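Local coordinates for protein citrate lyase, subunit 1 (Methanosaeta concilii, PDB 6HXI) that probably cleaves citrate with coenzyme A at the expense of ATP, yielding acetyl-CoA and oxaloacetate, as ATP citrate lyases do, at residues C[30-34]-C[48-52]; C[55-60]-C[81-86]; C[85-91]-C[103-108]. All coordinates share one frame; numbering follows the deposited sequence.

Contact 1 (C[30-34]-C[48-52])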
loop_
_atom_site.group_PDB
_atom_site.type_symbol
_atom_site.label_atom_id
_atom_site.label_comp_id
_atom_site.label_asym_id
_atom_site.label_seq_id
_atom_site.Cartn_x
_atom_site.Cartn_y
_atom_site.Cartn_z
ATOM N N GLY C 30 45.063 -49.541 -24.358
ATOM C CA GLY C 30 44.638 -48.508 -25.296
ATOM C C GLY C 30 45.746 -47.876 -26.109
ATOM O O GLY C 30 45.625 -46.701 -26.470
ATOM N N ASN C 31 46.832 -48.643 -26.406
ATOM C CA ASN C 31 48.013 -48.165 -27.154
ATOM C C ASN C 31 47.649 -47.763 -28.578
ATOM O O ASN C 31 47.688 -48.580 -29.502
ATOM C CB ASN C 31 49.186 -49.166 -27.141
ATOM C CG ASN C 31 49.657 -49.601 -25.778
ATOM O OD1 ASN C 31 49.616 -50.782 -25.453
ATOM N ND2 ASN C 31 50.092 -48.674 -24.936
ATOM N N LEU C 32 47.262 -46.487 -28.736
ATOM C CA LEU C 32 46.832 -45.908 -30.007
ATOM C C LEU C 32 47.383 -44.489 -30.187
ATOM O O LEU C 32 47.454 -43.707 -29.229
ATOM C CB LEU C 32 45.297 -45.879 -30.082
ATOM C CG LEU C 32 44.548 -47.205 -29.945
ATOM C CD1 LEU C 32 43.283 -47.025 -29.164
ATOM C CD2 LEU C 32 44.252 -47.813 -31.297
ATOM N N ALA C 33 47.760 -44.165 -31.430
ATOM C CA ALA C 33 48.282 -42.861 -31.812
ATOM C C ALA C 33 47.690 -42.456 -33.164
ATOM O O ALA C 33 47.743 -43.245 -34.114
ATOM C CB ALA C 33 49.807 -42.912 -31.891
ATOM N N LEU C 34 47.104 -41.245 -33.242
ATOM C CA LEU C 34 46.545 -40.730 -34.489
ATOM C C LEU C 34 47.430 -39.622 -35.036
ATOM O O LEU C 34 47.783 -38.702 -34.298
ATOM C CB LEU C 34 45.085 -40.240 -34.321
ATOM C CG LEU C 34 44.325 -39.866 -35.621
ATOM C CD1 LEU C 34 43.932 -41.113 -36.429
ATOM C CD2 LEU C 34 43.119 -39.025 -35.322
ATOM N N ASN C 48 53.157 -40.856 -25.997
ATOM C CA ASN C 48 53.217 -42.312 -26.141
ATOM C C ASN C 48 54.660 -42.826 -26.114
ATOM O O ASN C 48 55.282 -42.943 -27.176
ATOM C CB ASN C 48 52.513 -42.771 -27.423
ATOM C CG ASN C 48 51.167 -42.164 -27.659
ATOM O OD1 ASN C 48 50.999 -41.292 -28.523
ATOM N ND2 ASN C 48 50.185 -42.608 -26.889
ATOM N N PRO C 49 55.215 -43.146 -24.917
ATOM C CA PRO C 49 56.596 -43.653 -24.866
ATOM C C PRO C 49 56.728 -45.029 -25.519
ATOM O O PRO C 49 57.740 -45.284 -26.169
ATOM C CB PRO C 49 56.916 -43.688 -23.365
ATOM C CG PRO C 49 55.812 -42.910 -22.696
ATOM C CD PRO C 49 54.624 -43.080 -23.566
ATOM N N TRP C 50 55.672 -45.878 -25.413
ATOM C CA TRP C 50 55.588 -47.227 -25.996
ATOM C C TRP C 50 55.945 -47.300 -27.499
ATOM O O TRP C 50 56.381 -48.353 -27.961
ATOM C CB TRP C 50 54.204 -47.856 -25.735
ATOM C CG TRP C 50 53.062 -47.109 -26.355
ATOM C CD1 TRP C 50 52.278 -46.167 -25.754
ATOM C CD2 TRP C 50 52.573 -47.240 -27.702
ATOM N NE1 TRP C 50 51.325 -45.709 -26.636
ATOM C CE2 TRP C 50 51.492 -46.339 -27.844
ATOM C CE3 TRP C 50 52.945 -48.033 -28.807
ATOM C CZ2 TRP C 50 50.781 -46.201 -29.048
ATOM C CZ3 TRP C 50 52.245 -47.893 -29.996
ATOM C CH2 TRP C 50 51.166 -47.000 -30.105
ATOM N N LEU C 51 55.738 -46.189 -28.251
ATOM C CA LEU C 51 56.019 -46.079 -29.688
ATOM C C LEU C 51 57.448 -46.488 -30.042
ATOM O O LEU C 51 57.656 -47.301 -30.947
ATOM C CB LEU C 51 55.768 -44.639 -30.186
ATOM C CG LEU C 51 54.326 -44.167 -30.327
ATOM C CD1 LEU C 51 54.269 -42.657 -30.469
ATOM C CD2 LEU C 51 53.638 -44.809 -31.529
ATOM N N LYS C 52 58.427 -45.929 -29.317
ATOM C CA LYS C 52 59.854 -46.134 -29.545
ATOM C C LYS C 52 60.368 -47.558 -29.212
ATOM O O LYS C 52 61.379 -47.975 -29.783
ATOM C CB LYS C 52 60.671 -45.064 -28.795
ATOM C CG LYS C 52 60.377 -43.628 -29.260
ATOM C CD LYS C 52 61.202 -42.573 -28.519
ATOM C CE LYS C 52 62.476 -42.202 -29.252
ATOM N NZ LYS C 52 63.259 -41.173 -28.521
#
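The side-chain nitrogen ND2 of N31 hangs over the pyrrole end of the W50 indole, with ND2 3.4 Å from CD1. This contact belongs to the ATP-grasp part of the chain, where the residues leading into strand 33-35, an outer strand, within this chain, of a four-stranded antiparallel sheet, meet the start of the short helix 50-53. N31 is the centre of an inverse gamma turn and lies along the ring rather than stacking on it: its amide plane is tilted 53° from the indole. The methylene covers the ring more centrally, for N31 CB stands 3.8 Å from the centroid of the six-membered ring of W50, only 15° off the ring normal, a CH-pi contact. W50 carries its CG between the backbone N and the carbonyl carbon (chi1 62°), which turns the indole back toward the incoming chain. The far face of the indole is backed by its own neighbour, as L51 CG lies 4.1 Å above the plane, toward the rim. The benzo edge points at the backbone, where L32 C lies in the ring plane and L32 N comes within 3.5 Å of W50 CZ2. P110 of strand 106-110 touches both N31 and W50, while the L32 side chain turns away, onto Y9, K12 and N13 of helix 8-18. Beyond the ring, A33 adds an apolar touch: its CB meets a branch of L51, CD2, at 4.3 Å.

Contact 2 (C[55-60]-C[81-86])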
loop_
_atom_site.group_PDB
_atom_site.type_symbol
_atom_site.label_atom_id
_atom_site.label_comp_id
_atom_site.label_asym_id
_atom_site.label_seq_id
_atom_site.Cartn_x
_atom_site.Cartn_y
_atom_site.Cartn_z
ATOM N N ARG C 55 56.944 -53.014 -31.711
ATOM C CA ARG C 55 56.810 -53.236 -33.153
ATOM C C ARG C 55 55.429 -52.689 -33.535
ATOM O O ARG C 55 54.447 -52.961 -32.844
ATOM C CB ARG C 55 56.986 -54.714 -33.550
ATOM C CG ARG C 55 58.433 -55.223 -33.476
ATOM C CD ARG C 55 59.471 -54.374 -34.216
ATOM N NE ARG C 55 59.314 -54.406 -35.672
ATOM C CZ ARG C 55 60.318 -54.543 -36.534
ATOM N NH1 ARG C 55 61.566 -54.668 -36.097
ATOM N NH2 ARG C 55 60.084 -54.545 -37.840
ATOM N N LEU C 56 55.379 -51.880 -34.594
ATOM C CA LEU C 56 54.194 -51.142 -35.009
ATOM C C LEU C 56 53.489 -51.609 -36.286
ATOM O O LEU C 56 53.981 -52.467 -37.027
ATOM C CB LEU C 56 54.567 -49.646 -35.162
ATOM C CG LEU C 56 55.360 -48.987 -34.031
ATOM C CD1 LEU C 56 55.818 -47.639 -34.437
ATOM C CD2 LEU C 56 54.543 -48.874 -32.746
ATOM N N VAL C 57 52.284 -51.029 -36.484
ATOM C CA VAL C 57 51.380 -51.098 -37.634
ATOM C C VAL C 57 50.917 -49.644 -37.871
ATOM O O VAL C 57 50.458 -48.977 -36.938
ATOM C CB VAL C 57 50.165 -52.060 -37.438
ATOM C CG1 VAL C 57 49.224 -52.030 -38.638
ATOM C CG2 VAL C 57 50.618 -53.485 -37.179
ATOM N N VAL C 58 51.065 -49.157 -39.097
ATOM C CA VAL C 58 50.616 -47.813 -39.442
ATOM C C VAL C 58 49.802 -47.905 -40.749
ATOM O O VAL C 58 50.247 -48.509 -41.728
ATOM C CB VAL C 58 51.729 -46.716 -39.401
ATOM C CG1 VAL C 58 52.953 -47.083 -40.229
ATOM C CG2 VAL C 58 51.197 -45.332 -39.761
ATOM N N LYS C 59 48.561 -47.402 -40.698
ATOM C CA LYS C 59 47.590 -47.460 -41.790
ATOM C C LYS C 59 46.709 -46.194 -41.851
ATOM O O LYS C 59 46.454 -45.593 -40.800
ATOM C CB LYS C 59 46.714 -48.730 -41.656
ATOM C CG LYS C 59 46.036 -48.914 -40.292
ATOM C CD LYS C 59 45.479 -50.313 -40.119
ATOM C CE LYS C 59 45.307 -50.662 -38.667
ATOM N NZ LYS C 59 44.473 -51.883 -38.479
ATOM N N PRO C 60 46.209 -45.779 -43.051
ATOM C CA PRO C 60 45.342 -44.587 -43.103
ATOM C C PRO C 60 43.969 -44.807 -42.450
ATOM O O PRO C 60 43.335 -45.843 -42.666
ATOM C CB PRO C 60 45.241 -44.273 -44.601
ATOM C CG PRO C 60 45.502 -45.559 -45.279
ATOM C CD PRO C 60 46.394 -46.374 -44.395
ATOM N N GLU C 81 60.983 -46.452 -38.869
ATOM C CA GLU C 81 60.353 -46.982 -40.082
ATOM C C GLU C 81 58.927 -46.469 -40.243
ATOM O O GLU C 81 58.470 -46.277 -41.373
ATOM C CB GLU C 81 60.356 -48.513 -40.064
ATOM C CG GLU C 81 61.741 -49.140 -40.056
ATOM C CD GLU C 81 61.769 -50.655 -40.151
ATOM O OE1 GLU C 81 60.811 -51.244 -40.705
ATOM O OE2 GLU C 81 62.774 -51.253 -39.703
ATOM N N ALA C 82 58.226 -46.249 -39.106
ATOM C CA ALA C 82 56.866 -45.715 -39.062
ATOM C C ALA C 82 56.876 -44.257 -39.523
ATOM O O ALA C 82 56.064 -43.903 -40.377
ATOM C CB ALA C 82 56.294 -45.828 -37.661
ATOM N N LYS C 83 57.837 -43.437 -39.018
ATOM C CA LYS C 83 58.000 -42.027 -39.408
ATOM C C LYS C 83 58.320 -41.888 -40.898
ATOM O O LYS C 83 57.931 -40.894 -41.501
ATOM C CB LYS C 83 59.088 -41.331 -38.587
ATOM C CG LYS C 83 58.772 -41.122 -37.107
ATOM C CD LYS C 83 59.930 -40.416 -36.376
ATOM C CE LYS C 83 61.158 -41.281 -36.092
ATOM N NZ LYS C 83 62.466 -40.561 -36.281
ATOM N N GLU C 84 59.017 -42.886 -41.484
ATOM C CA GLU C 84 59.341 -42.931 -42.913
ATOM C C GLU C 84 58.051 -43.084 -43.726
ATOM O O GLU C 84 57.858 -42.347 -44.690
ATOM C CB GLU C 84 60.321 -44.077 -43.229
ATOM C CG GLU C 84 61.770 -43.762 -42.883
ATOM C CD GLU C 84 62.767 -44.898 -43.031
ATOM O OE1 GLU C 84 62.359 -46.024 -43.400
ATOM O OE2 GLU C 84 63.967 -44.658 -42.764
ATOM N N TYR C 85 57.154 -44.008 -43.310
ATOM C CA TYR C 85 55.853 -44.243 -43.952
ATOM C C TYR C 85 54.971 -42.988 -43.845
ATOM O O TYR C 85 54.291 -42.645 -44.808
ATOM C CB TYR C 85 55.156 -45.479 -43.345
ATOM C CG TYR C 85 53.709 -45.653 -43.756
ATOM C CD1 TYR C 85 52.680 -45.038 -43.042
ATOM C CD2 TYR C 85 53.363 -46.441 -44.849
ATOM C CE1 TYR C 85 51.343 -45.194 -43.411
ATOM C CE2 TYR C 85 52.025 -46.603 -45.231
ATOM C CZ TYR C 85 51.019 -45.976 -44.506
ATOM O OH TYR C 85 49.695 -46.101 -44.860
ATOM N N LEU C 86 54.994 -42.314 -42.678
ATOM C CA LEU C 86 54.216 -41.100 -42.426
ATOM C C LEU C 86 54.759 -39.899 -43.223
ATOM O O LEU C 86 53.957 -39.144 -43.772
ATOM C CB LEU C 86 54.175 -40.753 -40.923
ATOM C CG LEU C 86 53.615 -41.790 -39.943
ATOM C CD1 LEU C 86 54.252 -41.620 -38.584
ATOM C CD2 LEU C 86 52.098 -41.703 -39.822
#
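A helix laid along one face of the antiparallel sheet of the ATP-grasp part defines this contact: helix segment 81-86 runs nearly parallel to strand 56-60, the axes 8° apart and 9.2 Å from each other. V58 and Y85 carry it. V58 holds CG1 between its backbone N and carbonyl carbon (chi1 53°), and both methyls press on the same ring atom, CG1 at 3.5 Å and CG2 at 3.6 Å from Y85 CD1. The ring slides on past the valine, so that V58 O lies over its face, 3.8 Å from Y85 CZ. Farther out the phenol crosses P60 at about a right angle, with Y85 OH 3.3 Å from P60 CD; the hydroxyl also has a weak hydrogen bond to L72 O. V58 CG2 additionally touches L86 CD2 at 3.7 Å, wedged between the two side chains of the helix. Near the start of the strand, L56 CD1 packs on A82 CB at 3.7 Å. Beside it R55 NH2 and E81 OE1 are 4.4 Å apart, beyond a salt bridge, the oxygen well out of the guanidinium plane, so any attraction is probably of charge only; R55 forms salt bridges with D76 and D78. K59 points to the other face, toward E8 and D214. Strand 56-60 lies between strands 106-110 and 74-75, and I108 and L74 from these neighbours close in around V58 beneath helix 79-89.

Contact 3 (C[85-91]-C[103-108])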
loop_
_atom_site.group_PDB
_atom_site.type_symbol
_atom_site.label_atom_id
_atom_site.label_comp_id
_atom_site.label_asym_id
_atom_site.label_seq_id
_atom_site.Cartn_x
_atom_site.Cartn_y
_atom_site.Cartn_z
ATOM N N TYR C 85 57.154 -44.008 -43.310
ATOM C CA TYR C 85 55.853 -44.243 -43.952
ATOM C C TYR C 85 54.971 -42.988 -43.845
ATOM O O TYR C 85 54.291 -42.645 -44.808
ATOM C CB TYR C 85 55.156 -45.479 -43.345
ATOM C CG TYR C 85 53.709 -45.653 -43.756
ATOM C CD1 TYR C 85 52.680 -45.038 -43.042
ATOM C CD2 TYR C 85 53.363 -46.441 -44.849
ATOM C CE1 TYR C 85 51.343 -45.194 -43.411
ATOM C CE2 TYR C 85 52.025 -46.603 -45.231
ATOM C CZ TYR C 85 51.019 -45.976 -44.506
ATOM O OH TYR C 85 49.695 -46.101 -44.860
ATOM N N LEU C 86 54.994 -42.314 -42.678
ATOM C CA LEU C 86 54.216 -41.100 -42.426
ATOM C C LEU C 86 54.759 -39.899 -43.223
ATOM O O LEU C 86 53.957 -39.144 -43.772
ATOM C CB LEU C 86 54.175 -40.753 -40.923
ATOM C CG LEU C 86 53.615 -41.790 -39.943
ATOM C CD1 LEU C 86 54.252 -41.620 -38.584
ATOM C CD2 LEU C 86 52.098 -41.703 -39.822
ATOM N N ASN C 87 56.107 -39.723 -43.285
ATOM C CA ASN C 87 56.753 -38.620 -44.017
ATOM C C ASN C 87 56.609 -38.744 -45.542
ATOM O O ASN C 87 56.705 -37.738 -46.246
ATOM C CB ASN C 87 58.230 -38.455 -43.621
ATOM C CG ASN C 87 58.471 -37.497 -42.472
ATOM O OD1 ASN C 87 58.299 -37.834 -41.294
ATOM N ND2 ASN C 87 58.923 -36.289 -42.790
ATOM N N GLU C 88 56.357 -39.968 -46.041
ATOM C CA GLU C 88 56.185 -40.246 -47.464
ATOM C C GLU C 88 54.723 -40.134 -47.907
ATOM O O GLU C 88 54.434 -39.377 -48.836
ATOM C CB GLU C 88 56.723 -41.649 -47.814
ATOM C CG GLU C 88 58.239 -41.767 -47.876
ATOM C CD GLU C 88 58.796 -43.181 -47.879
ATOM O OE1 GLU C 88 58.110 -44.105 -47.381
ATOM O OE2 GLU C 88 59.945 -43.357 -48.349
ATOM N N LYS C 89 53.811 -40.895 -47.241
ATOM C CA LYS C 89 52.380 -41.023 -47.571
ATOM C C LYS C 89 51.490 -39.803 -47.238
ATOM O O LYS C 89 50.418 -39.687 -47.836
ATOM C CB LYS C 89 51.771 -42.295 -46.935
ATOM C CG LYS C 89 52.411 -43.611 -47.371
ATOM C CD LYS C 89 51.769 -44.204 -48.614
ATOM C CE LYS C 89 52.486 -45.456 -49.058
ATOM N NZ LYS C 89 51.816 -46.090 -50.224
ATOM N N MET C 90 51.889 -38.926 -46.289
ATOM C CA MET C 90 51.094 -37.740 -45.920
ATOM C C MET C 90 50.887 -36.820 -47.137
ATOM O O MET C 90 51.829 -36.582 -47.892
ATOM C CB MET C 90 51.759 -36.984 -44.750
ATOM C CG MET C 90 50.960 -35.787 -44.208
ATOM S SD MET C 90 49.433 -36.166 -43.297
ATOM C CE MET C 90 50.093 -37.019 -41.858
ATOM N N GLY C 91 49.650 -36.372 -47.336
ATOM C CA GLY C 91 49.252 -35.510 -48.445
ATOM C C GLY C 91 49.248 -36.183 -49.804
ATOM O O GLY C 91 49.073 -35.504 -50.821
ATOM N N LEU C 103 45.760 -38.200 -48.623
ATOM C CA LEU C 103 45.839 -38.965 -47.373
ATOM C C LEU C 103 46.241 -37.991 -46.250
ATOM O O LEU C 103 47.217 -37.266 -46.415
ATOM C CB LEU C 103 46.852 -40.120 -47.485
ATOM C CG LEU C 103 46.473 -41.307 -48.374
ATOM C CD1 LEU C 103 47.663 -42.228 -48.580
ATOM C CD2 LEU C 103 45.296 -42.102 -47.799
ATOM N N SER C 104 45.473 -37.916 -45.142
ATOM C CA SER C 104 45.783 -36.953 -44.070
ATOM C C SER C 104 45.775 -37.523 -42.644
ATOM O O SER C 104 46.396 -36.928 -41.761
ATOM C CB SER C 104 44.856 -35.743 -44.151
ATOM O OG SER C 104 45.040 -35.030 -45.362
ATOM N N TYR C 105 45.060 -38.644 -42.411
ATOM C CA TYR C 105 44.969 -39.258 -41.081
ATOM C C TYR C 105 45.446 -40.698 -41.078
ATOM O O TYR C 105 45.032 -41.485 -41.929
ATOM C CB TYR C 105 43.563 -39.104 -40.483
ATOM C CG TYR C 105 43.200 -37.655 -40.225
ATOM C CD1 TYR C 105 43.534 -37.035 -39.025
ATOM C CD2 TYR C 105 42.529 -36.899 -41.186
ATOM C CE1 TYR C 105 43.229 -35.693 -38.792
ATOM C CE2 TYR C 105 42.224 -35.556 -40.968
ATOM C CZ TYR C 105 42.568 -34.959 -39.766
ATOM O OH TYR C 105 42.240 -33.641 -39.537
ATOM N N PHE C 106 46.350 -41.022 -40.137
ATOM C CA PHE C 106 46.972 -42.347 -40.010
ATOM C C PHE C 106 46.963 -42.859 -38.581
ATOM O O PHE C 106 47.283 -42.116 -37.645
ATOM C CB PHE C 106 48.431 -42.326 -40.528
ATOM C CG PHE C 106 48.586 -41.917 -41.973
ATOM C CD1 PHE C 106 48.716 -40.576 -42.324
ATOM C CD2 PHE C 106 48.599 -42.868 -42.984
ATOM C CE1 PHE C 106 48.824 -40.194 -43.663
ATOM C CE2 PHE C 106 48.711 -42.488 -44.322
ATOM C CZ PHE C 106 48.829 -41.154 -44.651
ATOM N N LEU C 107 46.633 -44.142 -38.415
ATOM C CA LEU C 107 46.620 -44.756 -37.096
ATOM C C LEU C 107 47.902 -45.562 -36.855
ATOM O O LEU C 107 48.315 -46.346 -37.717
ATOM C CB LEU C 107 45.359 -45.634 -36.914
ATOM C CG LEU C 107 45.291 -46.551 -35.672
ATOM C CD1 LEU C 107 45.064 -45.760 -34.374
ATOM C CD2 LEU C 107 44.244 -47.620 -35.843
ATOM N N ILE C 108 48.523 -45.356 -35.679
ATOM C CA ILE C 108 49.699 -46.115 -35.236
ATOM C C ILE C 108 49.309 -46.954 -34.016
ATOM O O ILE C 108 48.738 -46.448 -33.044
ATOM C CB ILE C 108 51.025 -45.316 -35.037
ATOM C CG1 ILE C 108 51.225 -44.259 -36.146
ATOM C CG2 ILE C 108 52.234 -46.287 -34.977
ATOM C CD1 ILE C 108 52.222 -43.184 -35.812
#
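M90 starts away from the strand, CG anti to its own nitrogen (chi1 -176°), but bends at chi2 and chi3 fold the thioether back to the rim of the F106 ring, which a chi1 of -59° directs at the helix. The sulfur lies at the ring edge, 5.4 Å from the F106 centroid to M90 SD, a Met-aromatic contact, and the methyl M90 CE touches F106 CD1 at 3.8 Å. M90 SD also approaches the backbone oxygen S104 O to 3.5 Å. Around the rest of the phenylalanine the helix end forms a collar. K89 O stands near the ring plane beside F106 CZ, and K89 CB is close to the same atom. On the next side Y85 CE1 reaches F106 CD2 at 3.6 Å, the two rings almost perpendicular yet obliquely placed, while K89 CG covers a face of the tyrosine. L86 divides its branches: CD2 slides alongside F106 CB, and CD1 meets I108 CD1 tip to tip at 3.8 Å. The helix runs antiparallel to strand 106-108 above the central part of the sheet, and V35 of strand 33-35 also touches L86. Where the helix ends, the chain turns at G91 into the hairpin of strands 93-96 and 99-102, whose far end returns at L103. There G91 N donates to L103 O at 2.8 Å, with an N-H...O angle of 147°, and L103 CB lies 3.6 Å from K89 O. Chemically, the C-terminal end of helix 79-89 is thus held to the sheet largely by apolar packing round F106, with L86 on I108 beside it; the ring's hydrogen-bearing rim probably gives K89 O a mildly favourable electrostatic setting, and the G91-L103 bond, beside the backbone pairing of L103 with L92, closes the hairpin's base.

From the N terminus, contact 1 closes the loop that carries helix 41-47, joining the start of strand 33-35 to helix 50-53. Strand 56-60 follows at once, and contact 2 closes the excursion through strand 74-75 by bringing helix 79-89 back over it. Contact 3 then closes the hairpin of strands 93-96 and 99-102, setting the end of that helix on strand 106-110. The three come in series, none nested or crossing, though contacts 2 and 3 share Y85 and L86. Strand 106-110 unites them: I108 N probably hydrogen-bonds to A33 O, and L107 N to K59 O. W50 also touches L56, linking contacts 1 and 2.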